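Local coordinates for xylan esterase 1 (Thermoanaerobacterium sp. 'JW/SL YS485', PDB 3FCY), which probably removes acetyl groups from xylan as a carbohydrate esterase of family CE7 with an alpha/beta-hydrolase fold, at residues Y231-D236 with K247-E252; K238-L243 with V300-T305. All blocks are in the same frame, centred on the assembly; numbering follows the deposited sequence.

Contact 1: Y231-D236 with K247-E252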
ATOM      1  N   TYR A 231      25.001   1.924  -8.776  1.00 24.56           N
ATOM      2  CA  TYR A 231      23.762   1.287  -9.228  1.00 25.06           C
ATOM      3  C   TYR A 231      23.254   1.935 -10.511  1.00 24.51           C
ATOM      4  O   TYR A 231      22.183   2.546 -10.539  1.00 24.01           O
ATOM      5  CB  TYR A 231      22.689   1.332  -8.122  1.00 24.16           C
ATOM      6  CG  TYR A 231      22.578   2.622  -7.327  1.00 25.54           C
ATOM      7  CD1 TYR A 231      21.544   3.528  -7.564  1.00 26.02           C
ATOM      8  CD2 TYR A 231      23.469   2.902  -6.291  1.00 24.32           C
ATOM      9  CE1 TYR A 231      21.394   4.680  -6.779  1.00 26.72           C
ATOM     10  CE2 TYR A 231      23.330   4.047  -5.505  1.00 27.44           C
ATOM     11  CZ  TYR A 231      22.291   4.930  -5.751  1.00 27.14           C
ATOM     12  OH  TYR A 231      22.149   6.050  -4.963  1.00 28.78           O
ATOM     13  N   PRO A 232      24.023   1.787 -11.602  1.00 24.26           N
ATOM     14  CA  PRO A 232      23.693   2.351 -12.915  1.00 23.72           C
ATOM     15  C   PRO A 232      22.341   1.984 -13.515  1.00 23.99           C
ATOM     16  O   PRO A 232      21.875   0.848 -13.426  1.00 22.89           O
ATOM     17  CB  PRO A 232      24.862   1.899 -13.792  1.00 24.24           C
ATOM     18  CG  PRO A 232      25.279   0.597 -13.158  1.00 23.71           C
ATOM     19  CD  PRO A 232      25.224   0.934 -11.688  1.00 24.14           C
ATOM     20  N   PHE A 233      21.731   2.993 -14.123  1.00 23.83           N
ATOM     21  CA  PHE A 233      20.440   2.910 -14.798  1.00 23.76           C
ATOM     22  C   PHE A 233      20.816   2.923 -16.286  1.00 23.60           C
ATOM     23  O   PHE A 233      21.956   3.248 -16.623  1.00 25.36           O
ATOM     24  CB  PHE A 233      19.634   4.162 -14.421  1.00 24.37           C
ATOM     25  CG  PHE A 233      18.271   4.260 -15.058  1.00 27.24           C
ATOM     26  CD1 PHE A 233      17.316   3.268 -14.871  1.00 26.03           C
ATOM     27  CD2 PHE A 233      17.914   5.408 -15.771  1.00 27.59           C
ATOM     28  CE1 PHE A 233      16.023   3.418 -15.377  1.00 25.92           C
ATOM     29  CE2 PHE A 233      16.628   5.567 -16.278  1.00 27.35           C
ATOM     30  CZ  PHE A 233      15.680   4.569 -16.080  1.00 27.46           C
ATOM     31  N   LEU A 234      19.881   2.560 -17.161  1.00 23.36           N
ATOM     32  CA  LEU A 234      20.118   2.549 -18.612  1.00 23.82           C
ATOM     33  C   LEU A 234      20.983   1.385 -19.087  1.00 23.85           C
ATOM     34  O   LEU A 234      21.781   1.529 -20.017  1.00 24.27           O
ATOM     35  CB  LEU A 234      20.772   3.863 -19.057  1.00 21.10           C
ATOM     36  CG  LEU A 234      20.053   5.170 -18.704  1.00 22.26           C
ATOM     37  CD1 LEU A 234      20.915   6.341 -19.159  1.00 19.50           C
ATOM     38  CD2 LEU A 234      18.673   5.218 -19.365  1.00 20.63           C
ATOM     39  N   SER A 235      20.809   0.226 -18.469  1.00 23.59           N
ATOM     40  CA  SER A 235      21.599  -0.935 -18.838  1.00 24.53           C
ATOM     41  C   SER A 235      20.800  -2.224 -18.972  1.00 25.05           C
ATOM     42  O   SER A 235      19.972  -2.540 -18.117  1.00 25.45           O
ATOM     43  CB  SER A 235      22.707  -1.148 -17.802  1.00 25.54           C
ATOM     44  OG  SER A 235      23.392  -2.374 -18.010  1.00 25.57           O
ATOM     45  N   ASP A 236      21.039  -2.956 -20.058  1.00 23.77           N
ATOM     46  CA  ASP A 236      20.401  -4.254 -20.250  1.00 23.25           C
ATOM     47  C   ASP A 236      18.871  -4.185 -20.167  1.00 22.91           C
ATOM     48  O   ASP A 236      18.247  -4.927 -19.413  1.00 21.07           O
ATOM     49  CB  ASP A 236      20.960  -5.188 -19.173  1.00 24.19           C
ATOM     50  CG  ASP A 236      20.899  -6.649 -19.554  1.00 26.76           C
ATOM     51  OD1 ASP A 236      20.638  -6.975 -20.729  1.00 26.72           O
ATOM     52  OD2 ASP A 236      21.132  -7.476 -18.653  1.00 27.37           O
ATOM     53  N   LYS A 247       9.183  -1.416 -14.542  1.00 29.73           N
ATOM     54  CA  LYS A 247       8.294  -0.527 -13.811  1.00 31.97           C
ATOM     55  C   LYS A 247       9.165   0.472 -13.061  1.00 30.69           C
ATOM     56  O   LYS A 247      10.393   0.464 -13.204  1.00 28.65           O
ATOM     57  CB  LYS A 247       7.419  -1.325 -12.833  1.00 34.02           C
ATOM     58  CG  LYS A 247       8.186  -2.145 -11.800  1.00 38.63           C
ATOM     59  CD  LYS A 247       7.228  -2.985 -10.956  1.00 42.54           C
ATOM     60  CE  LYS A 247       7.960  -3.899  -9.975  1.00 45.84           C
ATOM     61  NZ  LYS A 247       8.723  -3.166  -8.917  1.00 48.72           N
ATOM     62  N   ASN A 248       8.540   1.326 -12.261  1.00 31.29           N
ATOM     63  CA  ASN A 248       9.289   2.335 -11.525  1.00 31.51           C
ATOM     64  C   ASN A 248      10.051   3.176 -12.548  1.00 30.53           C
ATOM     65  O   ASN A 248       9.442   3.750 -13.452  1.00 30.50           O
ATOM     66  CB  ASN A 248      10.259   1.669 -10.541  1.00 33.70           C
ATOM     67  CG  ASN A 248       9.544   0.807  -9.508  1.00 37.14           C
ATOM     68  OD1 ASN A 248       8.649   1.279  -8.807  1.00 37.64           O
ATOM     69  ND2 ASN A 248       9.941  -0.461  -9.411  1.00 37.01           N
ATOM     70  N   ALA A 249      11.375   3.232 -12.429  1.00 29.26           N
ATOM     71  CA  ALA A 249      12.182   4.023 -13.359  1.00 28.57           C
ATOM     72  C   ALA A 249      12.098   3.530 -14.805  1.00 26.94           C
ATOM     73  O   ALA A 249      12.222   4.319 -15.743  1.00 27.61           O
ATOM     74  CB  ALA A 249      13.640   4.044 -12.898  1.00 28.40           C
ATOM     75  N   TYR A 250      11.879   2.231 -14.982  1.00 26.04           N
ATOM     76  CA  TYR A 250      11.786   1.635 -16.314  1.00 25.85           C
ATOM     77  C   TYR A 250      10.347   1.430 -16.801  1.00 26.04           C
ATOM     78  O   TYR A 250      10.112   0.716 -17.779  1.00 24.21           O
ATOM     79  CB  TYR A 250      12.511   0.288 -16.327  1.00 25.16           C
ATOM     80  CG  TYR A 250      14.026   0.380 -16.355  1.00 25.99           C
ATOM     81  CD1 TYR A 250      14.694   0.870 -17.481  1.00 24.46           C
ATOM     82  CD2 TYR A 250      14.792  -0.067 -15.276  1.00 25.43           C
ATOM     83  CE1 TYR A 250      16.092   0.908 -17.535  1.00 23.95           C
ATOM     84  CE2 TYR A 250      16.196  -0.034 -15.318  1.00 25.01           C
ATOM     85  CZ  TYR A 250      16.834   0.455 -16.453  1.00 25.44           C
ATOM     86  OH  TYR A 250      18.213   0.484 -16.507  1.00 26.61           O
ATOM     87  N   GLN A 251       9.391   2.060 -16.127  1.00 25.16           N
ATOM     88  CA  GLN A 251       7.976   1.931 -16.486  1.00 25.80           C
ATOM     89  C   GLN A 251       7.661   2.260 -17.949  1.00 25.32           C
ATOM     90  O   GLN A 251       6.799   1.629 -18.564  1.00 25.04           O
ATOM     91  CB  GLN A 251       7.127   2.834 -15.581  1.00 25.53           C
ATOM     92  CG  GLN A 251       5.632   2.830 -15.900  1.00 27.78           C
ATOM     93  CD  GLN A 251       4.988   1.475 -15.684  1.00 28.20           C
ATOM     94  OE1 GLN A 251       5.119   0.879 -14.616  1.00 31.28           O
ATOM     95  NE2 GLN A 251       4.284   0.984 -16.693  1.00 30.12           N
ATOM     96  N   GLU A 252       8.360   3.247 -18.500  1.00 24.35           N
ATOM     97  CA  GLU A 252       8.122   3.672 -19.875  1.00 24.20           C
ATOM     98  C   GLU A 252       8.308   2.575 -20.920  1.00 24.34           C
ATOM     99  O   GLU A 252       7.683   2.615 -21.978  1.00 25.20           O
ATOM    100  CB  GLU A 252       9.004   4.875 -20.204  1.00 23.76           C
ATOM    101  CG  GLU A 252      10.497   4.590 -20.235  1.00 22.53           C
ATOM    102  CD  GLU A 252      11.311   5.860 -20.139  1.00 22.46           C
ATOM    103  OE1 GLU A 252      11.479   6.373 -19.012  1.00 22.04           O
ATOM    104  OE2 GLU A 252      11.768   6.357 -21.188  1.00 24.71           O
TER
HETATM  105  O   HOH W   1      19.791  -0.789 -14.543  1.00 27.96           O
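The phenol oxygen of Tyr250 is gripped by two backbone amides and a water. Leu234 N donates to Tyr250 OH over 2.7 Å, with a bent N-H...O angle of 131°. Ser235 N donates to the same Tyr250 OH over a longer 3.3 Å, but straighter, at 161°. Water 1 lies at the edge of the Tyr250 ring, in its plane, 2.8 Å from Tyr250 OH. That water also donates to Pro232 O, so it ties the phenol to a third point of the loop. These bonds hold the far end of a buried ring, and Phe233 packs on one of its faces. CE1 of Phe233 sits over the centre of the Tyr250 ring, 3.2 Å above the plane. The two planes meet at 42°, neither stacked nor edge-to-face. With CG anti to the backbone N, the Phe233 ring reaches across to Tyr250 and on to Ala249.

The segment 231-236 follows strand 226-230 of the alpha/beta-hydrolase sheet, and the Phe233 side chain touches Ser208, the predicted nucleophile on its elbow. The backbone of Phe233 is also hydrogen-bonded to Ser208, and its ring meets that of Tyr117, a predicted substrate-binding residue. Glu252 OE1, two residues past Tyr250, is hydrogen-bonded to Tyr117 OH. At the same end of the Phe233 ring that lies over Tyr250, Ala249 CB packs against Phe233 CE1 at 3.5 Å. The carbonyl oxygen of Ala249 lies at the edge of the phenylalanine ring, 3.5 Å from Phe233 CZ.

Contact 2: K238-L243 with V300-T305; sequences KRVWDL and VCPPST
The guanidinium of Arg239 has Leu243 CD2 over the centre of one face, 3.5 Å above the plane, and Ser304 OG at its edge. Leu243 lies one helical turn further along the same segment. Arg239 NE donates to Ser304 OG over 2.9 Å, almost straight at 173° and in the guanidinium plane. The arginine chain bends at chi2 (61°), which turns NE toward the serine. Asp31 completes the group: it forms a salt bridge with Arg239 NH2 and a hydrogen bond with Ser304 OG.

Beside this polar edge the packing is apolar. Val240 CG2 meets Thr305 CG2 at 3.6 Å, and Leu243 CD1 lies 3.8 Å from Pro302 CB. Thr305 OG1 turns back to Pro302 O, 2.6 Å away, across the first turn of helix 303-310. The contact thus joins helix 237-242 to the start of helix 303-310, just after the loop carrying Asp298, the predicted charge-relay aspartate. With an alanine at Arg239, Asp31 would probably lose this charged partner and Ser304 OG the N-H it accepts. The only hydrogen bond between the two segments runs from a cationic group to a neutral hydroxyl, and the countercharge probably comes from Asp31, outside both.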
ATOM      1  N   LYS A 238      16.258  -5.264 -21.965  1.00 25.38           N
ATOM      2  CA  LYS A 238      15.521  -6.524 -22.097  1.00 26.65           C
ATOM      3  C   LYS A 238      15.485  -7.336 -20.800  1.00 26.77           C
ATOM      4  O   LYS A 238      14.462  -7.945 -20.462  1.00 27.02           O
ATOM      5  CB  LYS A 238      16.136  -7.365 -23.221  1.00 28.24           C
ATOM      6  CG  LYS A 238      15.475  -8.732 -23.470  1.00 30.26           C
ATOM      7  CD  LYS A 238      14.131  -8.607 -24.175  1.00 33.35           C
ATOM      8  CE  LYS A 238      13.702  -9.928 -24.828  1.00 31.44           C
ATOM      9  NZ  LYS A 238      13.551 -11.064 -23.870  1.00 30.31           N
ATOM     10  N   ARG A 239      16.600  -7.351 -20.075  1.00 25.44           N
ATOM     11  CA  ARG A 239      16.679  -8.088 -18.818  1.00 24.15           C
ATOM     12  C   ARG A 239      15.658  -7.550 -17.818  1.00 23.60           C
ATOM     13  O   ARG A 239      14.957  -8.317 -17.158  1.00 22.41           O
ATOM     14  CB  ARG A 239      18.087  -7.980 -18.224  1.00 24.16           C
ATOM     15  CG  ARG A 239      18.243  -8.621 -16.855  1.00 24.03           C
ATOM     16  CD  ARG A 239      17.946 -10.115 -16.880  1.00 22.75           C
ATOM     17  NE  ARG A 239      18.194 -10.719 -15.574  1.00 25.00           N
ATOM     18  CZ  ARG A 239      17.887 -11.971 -15.250  1.00 28.22           C
ATOM     19  NH1 ARG A 239      17.316 -12.772 -16.142  1.00 30.36           N
ATOM     20  NH2 ARG A 239      18.145 -12.424 -14.028  1.00 29.04           N
ATOM     21  N   VAL A 240      15.586  -6.229 -17.706  1.00 24.93           N
ATOM     22  CA  VAL A 240      14.638  -5.593 -16.793  1.00 25.76           C
ATOM     23  C   VAL A 240      13.219  -6.064 -17.116  1.00 26.19           C
ATOM     24  O   VAL A 240      12.444  -6.409 -16.224  1.00 25.36           O
ATOM     25  CB  VAL A 240      14.681  -4.051 -16.926  1.00 25.13           C
ATOM     26  CG1 VAL A 240      13.654  -3.415 -15.991  1.00 25.89           C
ATOM     27  CG2 VAL A 240      16.079  -3.536 -16.615  1.00 26.39           C
ATOM     28  N   TRP A 241      12.888  -6.076 -18.404  1.00 26.83           N
ATOM     29  CA  TRP A 241      11.567  -6.491 -18.845  1.00 27.96           C
ATOM     30  C   TRP A 241      11.323  -7.968 -18.537  1.00 29.30           C
ATOM     31  O   TRP A 241      10.227  -8.342 -18.107  1.00 28.30           O
ATOM     32  CB  TRP A 241      11.406  -6.222 -20.347  1.00 28.96           C
ATOM     33  CG  TRP A 241      10.087  -6.679 -20.892  1.00 29.15           C
ATOM     34  CD1 TRP A 241       8.883  -6.036 -20.798  1.00 29.73           C
ATOM     35  CD2 TRP A 241       9.825  -7.925 -21.544  1.00 28.82           C
ATOM     36  NE1 TRP A 241       7.884  -6.810 -21.345  1.00 28.76           N
ATOM     37  CE2 TRP A 241       8.436  -7.976 -21.811  1.00 30.11           C
ATOM     38  CE3 TRP A 241      10.628  -9.009 -21.924  1.00 28.67           C
ATOM     39  CZ2 TRP A 241       7.833  -9.069 -22.441  1.00 28.47           C
ATOM     40  CZ3 TRP A 241      10.025 -10.102 -22.554  1.00 30.42           C
ATOM     41  CH2 TRP A 241       8.640 -10.120 -22.804  1.00 29.44           C
ATOM     42  N   ASP A 242      12.344  -8.804 -18.744  1.00 29.16           N
ATOM     43  CA  ASP A 242      12.230 -10.241 -18.476  1.00 30.31           C
ATOM     44  C   ASP A 242      11.900 -10.537 -17.010  1.00 31.01           C
ATOM     45  O   ASP A 242      11.178 -11.488 -16.706  1.00 32.04           O
ATOM     46  CB  ASP A 242      13.530 -10.978 -18.833  1.00 30.48           C
ATOM     47  CG  ASP A 242      13.809 -11.008 -20.328  1.00 31.29           C
ATOM     48  OD1 ASP A 242      12.860 -10.862 -21.130  1.00 29.64           O
ATOM     49  OD2 ASP A 242      14.986 -11.203 -20.701  1.00 29.69           O
ATOM     50  N   LEU A 243      12.440  -9.726 -16.107  1.00 31.22           N
ATOM     51  CA  LEU A 243      12.209  -9.909 -14.675  1.00 32.21           C
ATOM     52  C   LEU A 243      10.893  -9.288 -14.212  1.00 31.58           C
ATOM     53  O   LEU A 243      10.636  -9.207 -13.012  1.00 31.19           O
ATOM     54  CB  LEU A 243      13.362  -9.286 -13.878  1.00 32.15           C
ATOM     55  CG  LEU A 243      14.766  -9.848 -14.115  1.00 33.66           C
ATOM     56  CD1 LEU A 243      15.796  -8.966 -13.427  1.00 33.50           C
ATOM     57  CD2 LEU A 243      14.840 -11.274 -13.589  1.00 33.85           C
ATOM     58  N   VAL A 300      14.782  -1.330  -8.707  1.00 29.18           N
ATOM     59  CA  VAL A 300      14.700  -0.236  -9.669  1.00 27.97           C
ATOM     60  C   VAL A 300      15.730  -0.528 -10.766  1.00 29.00           C
ATOM     61  O   VAL A 300      15.430  -0.465 -11.959  1.00 27.19           O
ATOM     62  CB  VAL A 300      15.022   1.112  -8.993  1.00 28.72           C
ATOM     63  CG1 VAL A 300      14.950   2.245 -10.006  1.00 27.14           C
ATOM     64  CG2 VAL A 300      14.042   1.357  -7.855  1.00 29.72           C
ATOM     65  N   CYS A 301      16.952  -0.840 -10.343  1.00 27.42           N
ATOM     66  CA  CYS A 301      18.026  -1.195 -11.262  1.00 27.59           C
ATOM     67  C   CYS A 301      18.477  -2.589 -10.838  1.00 28.15           C
ATOM     68  O   CYS A 301      19.418  -2.745 -10.051  1.00 25.81           O
ATOM     69  CB  CYS A 301      19.196  -0.210 -11.165  1.00 28.98           C
ATOM     70  SG  CYS A 301      18.878   1.435 -11.878  1.00 32.19           S
ATOM     71  N   PRO A 302      17.797  -3.623 -11.349  1.00 28.52           N
ATOM     72  CA  PRO A 302      18.089  -5.028 -11.048  1.00 28.14           C
ATOM     73  C   PRO A 302      19.586  -5.312 -11.001  1.00 27.98           C
ATOM     74  O   PRO A 302      20.327  -4.921 -11.899  1.00 27.06           O
ATOM     75  CB  PRO A 302      17.395  -5.770 -12.184  1.00 28.07           C
ATOM     76  CG  PRO A 302      16.195  -4.915 -12.442  1.00 28.48           C
ATOM     77  CD  PRO A 302      16.780  -3.517 -12.413  1.00 29.58           C
ATOM     78  N   PRO A 303      20.045  -6.004  -9.946  1.00 27.68           N
ATOM     79  CA  PRO A 303      21.464  -6.339  -9.785  1.00 27.80           C
ATOM     80  C   PRO A 303      22.066  -6.934 -11.053  1.00 27.69           C
ATOM     81  O   PRO A 303      23.195  -6.613 -11.421  1.00 28.36           O
ATOM     82  CB  PRO A 303      21.452  -7.335  -8.632  1.00 27.33           C
ATOM     83  CG  PRO A 303      20.300  -6.854  -7.797  1.00 29.39           C
ATOM     84  CD  PRO A 303      19.243  -6.557  -8.840  1.00 27.14           C
ATOM     85  N   SER A 304      21.304  -7.790 -11.728  1.00 27.33           N
ATOM     86  CA  SER A 304      21.782  -8.426 -12.953  1.00 26.37           C
ATOM     87  C   SER A 304      22.104  -7.421 -14.061  1.00 25.82           C
ATOM     88  O   SER A 304      23.059  -7.611 -14.817  1.00 25.48           O
ATOM     89  CB  SER A 304      20.761  -9.460 -13.454  1.00 26.11           C
ATOM     90  OG  SER A 304      19.487  -8.880 -13.682  1.00 27.50           O
ATOM     91  N   THR A 305      21.321  -6.351 -14.164  1.00 25.23           N
ATOM     92  CA  THR A 305      21.586  -5.349 -15.197  1.00 24.39           C
ATOM     93  C   THR A 305      22.842  -4.554 -14.842  1.00 23.73           C
ATOM     94  O   THR A 305      23.552  -4.069 -15.721  1.00 23.43           O
ATOM     95  CB  THR A 305      20.403  -4.367 -15.367  1.00 24.95           C
ATOM     96  OG1 THR A 305      20.217  -3.618 -14.159  1.00 25.09           O
ATOM     97  CG2 THR A 305      19.130  -5.129 -15.693  1.00 25.88           C
TER

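How the contacts relate
From the N terminus, the chain leaves strand 226-230 into 231-236, the first half of contact 1. It then forms helix 237-242, which supplies 238-243 to contact 2. The chain next reaches 247-252 at the start of helix 251-260, where contact 1 closes a short loop. Contact 2 closes a much longer one, after strand 289-295, at 300-305. The segments alternate, so the two loops cross. Their centres are 8 Å apart and they touch. Ser235 OG probably hydrogen-bonds to Thr305 O, and the Tyr250 ring packs on Val240. Together they tie the ends of two neighbouring strands to the helices that follow, beside the predicted catalytic residues.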